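Local coordinates for protein argininosuccinate lyase (Chelativorans sp., PDB 6RXA) that cleaves C-N bonds as an EDDS lyase of the aspartase/fumarase superfamily, and probably acts on argininosuccinate to give fumarate and arginine, at residues Arg121-Leu124 / Arg125-Leu129; Val155-Gln159 / Arg160-Gln164; Glu188-Ala191 / Arg192-Cys196. The protein carries 2 engineered substitutions. One frame throughout, in Å; residues are numbered along the deposited sequence.

Interaction 1: residues Arg121-Leu124 / Arg125-Leu129; sequences RMFL and RDQLL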
# COMPACT_ATOMS: atom_id res chain seq x y z
N ARG A 121 -8.07 20.96 -8.84
CA ARG A 121 -8.82 20.35 -9.94
C ARG A 121 -8.37 20.90 -11.29
O ARG A 121 -8.25 20.14 -12.26
CB ARG A 121 -10.32 20.57 -9.75
CG ARG A 121 -10.99 19.69 -8.70
CD ARG A 121 -12.41 20.20 -8.42
NE ARG A 121 -13.12 19.31 -7.51
CZ ARG A 121 -13.75 18.20 -7.89
NH1 ARG A 121 -13.78 17.85 -9.16
NH2 ARG A 121 -14.36 17.46 -6.98
N MET A 122 -8.12 22.21 -11.39
CA MET A 122 -7.68 22.76 -12.67
C MET A 122 -6.30 22.23 -13.04
O MET A 122 -6.04 21.93 -14.22
CB MET A 122 -7.66 24.28 -12.59
CG MET A 122 -9.03 24.90 -12.46
SD MET A 122 -8.98 26.70 -12.39
CE MET A 122 -8.70 27.12 -14.09
N PHE A 123 -5.41 22.11 -12.06
CA PHE A 123 -4.10 21.50 -12.30
C PHE A 123 -4.25 20.05 -12.75
O PHE A 123 -3.69 19.66 -13.78
CB PHE A 123 -3.25 21.58 -11.03
CG PHE A 123 -2.03 20.72 -11.07
CD1 PHE A 123 -1.00 21.00 -11.94
CD2 PHE A 123 -1.93 19.61 -10.24
CE1 PHE A 123 0.11 20.18 -11.99
CE2 PHE A 123 -0.81 18.80 -10.28
CZ PHE A 123 0.21 19.09 -11.16
N LEU A 124 -5.01 19.24 -12.00
CA LEU A 124 -5.17 17.84 -12.37
C LEU A 124 -5.85 17.69 -13.72
O LEU A 124 -5.52 16.78 -14.50
CB LEU A 124 -5.94 17.06 -11.30
CG LEU A 124 -5.24 16.93 -9.95
CD1 LEU A 124 -6.11 16.19 -8.94
CD2 LEU A 124 -3.87 16.26 -10.09
N ARG A 125 -6.81 18.58 -14.02
CA ARG A 125 -7.51 18.55 -15.30
C ARG A 125 -6.53 18.73 -16.46
O ARG A 125 -6.54 17.95 -17.42
CB ARG A 125 -8.58 19.65 -15.30
CG ARG A 125 -9.38 19.80 -16.57
CD ARG A 125 -10.44 20.89 -16.42
NE ARG A 125 -9.84 22.22 -16.35
CZ ARG A 125 -10.52 23.34 -16.13
NH1 ARG A 125 -11.83 23.30 -15.92
NH2 ARG A 125 -9.88 24.50 -16.13
N ASP A 126 -5.66 19.74 -16.38
CA ASP A 126 -4.66 19.92 -17.42
C ASP A 126 -3.72 18.72 -17.48
O ASP A 126 -3.36 18.27 -18.58
CB ASP A 126 -3.87 21.21 -17.20
CG ASP A 126 -4.50 22.43 -17.89
OD1 ASP A 126 -5.47 22.30 -18.66
OD2 ASP A 126 -4.01 23.55 -17.65
N GLN A 127 -3.33 18.18 -16.32
CA GLN A 127 -2.42 17.04 -16.32
C GLN A 127 -3.10 15.78 -16.85
O GLN A 127 -2.44 14.91 -17.42
CB GLN A 127 -1.88 16.81 -14.92
CG GLN A 127 -0.94 17.92 -14.46
CD GLN A 127 0.27 18.08 -15.34
OE1 GLN A 127 1.07 17.17 -15.51
NE2 GLN A 127 0.42 19.27 -15.93
N LEU A 128 -4.42 15.68 -16.66
CA LEU A 128 -5.16 14.56 -17.23
C LEU A 128 -5.22 14.65 -18.75
O LEU A 128 -5.05 13.63 -19.43
CB LEU A 128 -6.55 14.49 -16.59
CG LEU A 128 -7.43 13.28 -16.84
CD1 LEU A 128 -6.66 12.03 -16.52
CD2 LEU A 128 -8.66 13.41 -15.95
N LEU A 129 -5.43 15.84 -19.31
CA LEU A 129 -5.35 15.98 -20.76
C LEU A 129 -3.94 15.68 -21.28
O LEU A 129 -3.77 15.02 -22.31
CB LEU A 129 -5.82 17.36 -21.21
CG LEU A 129 -7.29 17.65 -20.90
CD1 LEU A 129 -7.68 19.02 -21.41
CD2 LEU A 129 -8.21 16.60 -21.50
O HOH W 1 -7.14 23.10 -16.51
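R125 reaches back along its own helix to R121 and M122, one turn earlier in helix 112-147, a long helix of the bundle at the heart of the aspartase/fumarase fold. Four i to i+4 backbone bonds hold this turn, from R125 N, D126 N, Q127 N and L128 N to the carbonyls of R121 through L124. The R125 side chain starts with CB 3.1 Å from R121 O. CG stands anti to the backbone N (chi1 178°) and packs on the ring of Y190 in helix 168-193. The chain stays extended to CD, then bends at chi3 (70°), bringing the guanidinium alongside M122, both side chains pointing the same way. NE gives its hydrogen to a water lying at the guanidinium edge, in its plane, at 2.8 Å; the same water donates to M122 O, again at 2.8 Å, so this carbonyl serves both the helix and the bridge. At the tip, NH2 lies 3.5 Å from M122 CE, and M122 CG sits over one guanidinium face. NH1 bonds to N194 OD1 and NH2 to L219 O, F221 adds a cation-pi contact, and nearby D126 OD2 bonds to Y42 OH in helix 35-56; the buried guanidinium is thus held at all three nitrogens. A second side-chain pair, F123 and Q127, joins by a CH-pi contact: the Q127 amide lies only 16° from the ring plane, and its OE1 bonds to R130. The methylene carbon Q127 CG, 3.9 Å from the ring centroid of F123, rests over one face of that ring, displaced toward CE1.

Interaction 2: residues Val155-Gln159 / Arg160-Gln164; sequences VVYTQ and RKEAQ. With FMT (formic acid), chain C.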
# COMPACT_ATOMS: atom_id res chain seq x y z
N VAL A 155 6.61 -16.87 -30.62
CA VAL A 155 5.82 -17.54 -29.59
C VAL A 155 5.26 -16.52 -28.60
O VAL A 155 5.85 -15.48 -28.32
CB VAL A 155 6.62 -18.64 -28.86
CG1 VAL A 155 7.22 -19.61 -29.86
CG2 VAL A 155 7.70 -18.04 -27.98
N VAL A 156 4.08 -16.84 -28.09
CA VAL A 156 3.53 -16.20 -26.90
C VAL A 156 3.87 -17.08 -25.70
O VAL A 156 3.99 -18.31 -25.81
CB VAL A 156 2.01 -15.96 -27.03
CG1 VAL A 156 1.24 -17.26 -26.99
CG2 VAL A 156 1.52 -15.00 -25.93
N TYR A 157 4.01 -16.45 -24.53
CA TYR A 157 4.36 -17.12 -23.29
C TYR A 157 3.17 -17.12 -22.34
O TYR A 157 2.37 -16.18 -22.32
CB TYR A 157 5.53 -16.37 -22.59
CG TYR A 157 6.80 -16.42 -23.41
CD1 TYR A 157 7.03 -15.48 -24.41
CD2 TYR A 157 7.73 -17.43 -23.21
CE1 TYR A 157 8.17 -15.55 -25.19
CE2 TYR A 157 8.87 -17.50 -23.98
CZ TYR A 157 9.08 -16.56 -24.98
OH TYR A 157 10.21 -16.63 -25.77
N THR A 158 3.07 -18.18 -21.54
CA THR A 158 2.29 -18.14 -20.31
C THR A 158 3.17 -18.70 -19.19
O THR A 158 3.92 -19.65 -19.41
CB THR A 158 0.98 -18.94 -20.40
OG1 THR A 158 1.27 -20.32 -20.59
CG2 THR A 158 0.11 -18.46 -21.56
N GLN A 159 3.12 -18.08 -18.01
CA GLN A 159 3.97 -18.52 -16.90
C GLN A 159 5.45 -18.53 -17.29
O GLN A 159 6.23 -19.34 -16.79
CB GLN A 159 3.53 -19.89 -16.37
CG GLN A 159 2.04 -19.97 -16.03
CD GLN A 159 1.61 -21.31 -15.49
OE1 GLN A 159 0.76 -21.97 -16.07
NE2 GLN A 159 2.19 -21.72 -14.36
N ARG A 160 5.86 -17.62 -18.18
CA ARG A 160 7.25 -17.49 -18.63
C ARG A 160 7.75 -18.76 -19.33
O ARG A 160 8.95 -19.04 -19.35
CB ARG A 160 8.19 -17.03 -17.52
CG ARG A 160 7.86 -15.64 -17.02
CD ARG A 160 8.74 -15.28 -15.83
NE ARG A 160 8.65 -13.88 -15.46
CZ ARG A 160 9.21 -13.34 -14.39
NH1 ARG A 160 9.82 -14.10 -13.50
NH2 ARG A 160 9.16 -12.02 -14.21
N LYS A 161 6.82 -19.51 -19.92
CA LYS A 161 7.14 -20.68 -20.72
C LYS A 161 6.48 -20.55 -22.09
O LYS A 161 5.38 -20.03 -22.23
CB LYS A 161 6.65 -21.97 -20.03
CG LYS A 161 7.56 -22.47 -18.89
CD LYS A 161 8.96 -22.83 -19.41
CE LYS A 161 9.59 -24.02 -18.68
NZ LYS A 161 10.92 -24.40 -19.24
N GLU A 162 7.17 -21.04 -23.13
CA GLU A 162 6.63 -20.93 -24.48
C GLU A 162 5.32 -21.69 -24.58
O GLU A 162 5.23 -22.86 -24.18
CB GLU A 162 7.62 -21.50 -25.50
CG GLU A 162 8.92 -20.73 -25.60
CD GLU A 162 9.73 -21.04 -26.84
OE1 GLU A 162 9.20 -21.70 -27.75
OE2 GLU A 162 10.91 -20.61 -26.90
N ALA A 163 4.30 -21.02 -25.13
CA ALA A 163 2.93 -21.54 -25.15
C ALA A 163 2.49 -21.97 -26.54
O ALA A 163 2.37 -23.17 -26.80
CB ALA A 163 1.97 -20.53 -24.52
N GLN A 164 2.22 -21.03 -27.45
CA GLN A 164 1.77 -21.34 -28.80
C GLN A 164 2.29 -20.27 -29.75
O GLN A 164 2.71 -19.19 -29.33
CB GLN A 164 0.24 -21.41 -28.89
CG GLN A 164 -0.41 -22.55 -28.09
CD GLN A 164 -1.93 -22.49 -28.14
OE1 GLN A 164 -2.52 -21.53 -28.63
NE2 GLN A 164 -2.57 -23.53 -27.61
C FMT C . -0.63 -22.75 -19.08
O1 FMT C . 0.39 -23.41 -19.33
O2 FMT C . -0.78 -21.56 -19.44
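T158 and K161 pair across a type I' turn in which Q159 and R160 both take left-handed backbone angles. T158 N bonds to K161 O at 3.0 Å, and K161 N returns a bond to T158 O at 2.9 Å. Next, Y157 and E162 form a non-hydrogen-bonded antiparallel pair, CA atoms 4.6 Å apart. Further on, V156 receives A163 N on its O at 2.8 Å and gives its own N to Q164 O, so A163 and Q164 both face V156, consistent with a classic beta bulge. Strand directions differ by 121°, far from flat antiparallel. This tight, coiled hairpin of strands 153-158 and 161-167 lies where three subunits meet, and its turn borders the active site assembled from them. E162 runs extended beside Y157, pointing the same way, its CG 3.6 Å from Y157 CE2 and its carboxylate almost perpendicular to the ring (87°). V155, in one of its two conformers, lies next to the Y157 ring, and the E162 chain runs against both. E162 OE2 bonds to N363 and Y157 OH to E266 of the second subunit. With an alanine here in place of E162, N363 is likely to lose its acceptor and the Y157 ring the CG methylene that covers it. With chi1 at 64°, T158 turns OG1 toward the formate and donates to its O2 at 2.7 Å; K286 and N288 of the second subunit and N113 of the third hold the same ion. The formate, probably from the crystallisation liquor, thus meets a residue seen to bind fumarate in this protein, consistent with a carboxylate site. R160 forms a salt bridge with E317 of the third subunit, and K161 NZ meets S263 O and D265 of the second.

Interaction 3: residues Glu188-Ala191 / Arg192-Cys196; sequences ELYA and RINLC. With NA (sodium ion), chain F.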
# COMPACT_ATOMS: atom_id res chain seq x y z
N GLU A 188 -13.50 8.82 -18.09
CA GLU A 188 -14.50 8.74 -17.03
C GLU A 188 -14.09 9.58 -15.84
O GLU A 188 -14.92 10.30 -15.26
CB GLU A 188 -14.67 7.28 -16.61
CG GLU A 188 -15.32 6.40 -17.68
CD GLU A 188 -15.07 4.92 -17.48
OE1 GLU A 188 -14.55 4.53 -16.42
OE2 GLU A 188 -15.39 4.14 -18.41
N LEU A 189 -12.81 9.50 -15.45
CA LEU A 189 -12.29 10.32 -14.37
C LEU A 189 -12.39 11.81 -14.72
O LEU A 189 -12.73 12.63 -13.86
CB LEU A 189 -10.84 9.92 -14.12
CG LEU A 189 -10.03 10.88 -13.25
CD1 LEU A 189 -10.54 10.94 -11.83
CD2 LEU A 189 -8.57 10.47 -13.26
N TYR A 190 -12.08 12.17 -15.97
CA TYR A 190 -12.11 13.57 -16.36
C TYR A 190 -13.46 14.20 -16.04
O TYR A 190 -13.53 15.35 -15.59
CB TYR A 190 -11.78 13.70 -17.85
CG TYR A 190 -11.60 15.14 -18.29
CD1 TYR A 190 -10.37 15.77 -18.15
CD2 TYR A 190 -12.65 15.87 -18.85
CE1 TYR A 190 -10.20 17.08 -18.57
CE2 TYR A 190 -12.48 17.18 -19.27
CZ TYR A 190 -11.25 17.78 -19.13
OH TYR A 190 -11.06 19.08 -19.54
N ALA A 191 -14.54 13.45 -16.24
CA ALA A 191 -15.86 14.02 -16.00
C ALA A 191 -16.08 14.37 -14.54
O ALA A 191 -16.88 15.28 -14.23
CB ALA A 191 -16.95 13.05 -16.48
N ARG A 192 -15.42 13.64 -13.63
CA ARG A 192 -15.51 13.94 -12.20
C ARG A 192 -14.52 15.03 -11.78
O ARG A 192 -14.82 15.80 -10.86
CB ARG A 192 -15.33 12.68 -11.36
CG ARG A 192 -16.61 11.83 -11.29
CD ARG A 192 -16.42 10.54 -10.46
NE ARG A 192 -15.61 9.53 -11.12
CZ ARG A 192 -16.08 8.68 -12.03
NH1 ARG A 192 -17.36 8.72 -12.39
NH2 ARG A 192 -15.29 7.78 -12.59
N ILE A 193 -13.34 15.10 -12.41
CA ILE A 193 -12.39 16.16 -12.10
C ILE A 193 -12.93 17.51 -12.56
O ILE A 193 -12.76 18.52 -11.87
CB ILE A 193 -11.02 15.86 -12.74
CG1 ILE A 193 -10.31 14.75 -11.98
CG2 ILE A 193 -10.13 17.11 -12.75
CD1 ILE A 193 -8.96 14.37 -12.50
N ASN A 194 -13.58 17.54 -13.71
CA ASN A 194 -13.96 18.80 -14.35
C ASN A 194 -15.32 19.31 -13.86
O ASN A 194 -16.21 19.65 -14.64
CB ASN A 194 -13.95 18.65 -15.86
CG ASN A 194 -13.92 20.00 -16.55
OD1 ASN A 194 -13.47 20.98 -15.95
ND2 ASN A 194 -14.38 20.06 -17.79
N LEU A 195 -15.44 19.39 -12.54
CA LEU A 195 -16.59 19.95 -11.84
C LEU A 195 -16.09 21.02 -10.89
O LEU A 195 -15.07 20.84 -10.22
CB LEU A 195 -17.29 18.84 -11.04
CG LEU A 195 -17.86 17.69 -11.86
CD1 LEU A 195 -18.37 16.60 -10.92
CD2 LEU A 195 -18.98 18.18 -12.74
N CYS A 196 -16.81 22.15 -10.83
CA CYS A 196 -16.33 23.32 -10.11
C CYS A 196 -16.88 23.36 -8.68
O CYS A 196 -18.12 23.39 -8.52
CB CYS A 196 -16.75 24.58 -10.84
SG CYS A 196 -15.99 26.04 -10.13
NA NA F . -14.40 4.75 -14.17
O HOH W 2 -17.64 17.16 -15.93
O HOH W 3 -12.30 5.85 -13.99
O HOH W 4 -14.67 3.04 -12.52
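L189 and I193 make the apolar part, crossing at an angle one turn apart, with L189 CG 3.7 Å from I193 CD1. In the backbone, L189 O takes I193 N at 2.9 Å and a weak bond from R192 N, while Y190 O takes N194 N. Helix 168-193, part of the subunit's helical bundle, ends here: N194 leaves helical angles as the centre of an inverse gamma turn, and a water donating to A191 O (2.6 Å) and to N194 O spans the exit. N194 CB lies over one face of the Y190 ring, and its amide, 51° from the ring plane, runs alongside it with ND2 3.8 Å from CE2 of Y190; OD1 accepts from R125 NH1. Charged and metal contacts gather at the other end. E188 OE1 binds a sodium ion at 2.3 Å, joined by two waters and by E188 OE1 of the third subunit. The chi3 bend of R192 (-73°) lays its guanidinium face over E188 O, with NH2 3.7 Å from that oxygen and the sodium at its edge. R192 NH2 forms a salt bridge with E240, whereas NH1 pairs reciprocally with E188 OE2 of the third subunit.

Interactions 1 and 3 are neighbours in the helical bundle, with centres about 9 Å apart: helix 112-147 and the end of helix 168-193 are stitched together by R121, on the carbonyls of R192 and I193, and by R125 on the N194 amide. Interaction 1 is mostly buried within one subunit and touches no other chain. Interaction 3 is also largely buried, but its charged end meets the third subunit through sodium and salt bridges. Interaction 2 lies about 40 Å from both, between centres, in a hairpin following helix 112-147 and preceding helix 168-193. Its strand pairing replaces helical bonding, and its polar ends serve two other subunits and a bound anion.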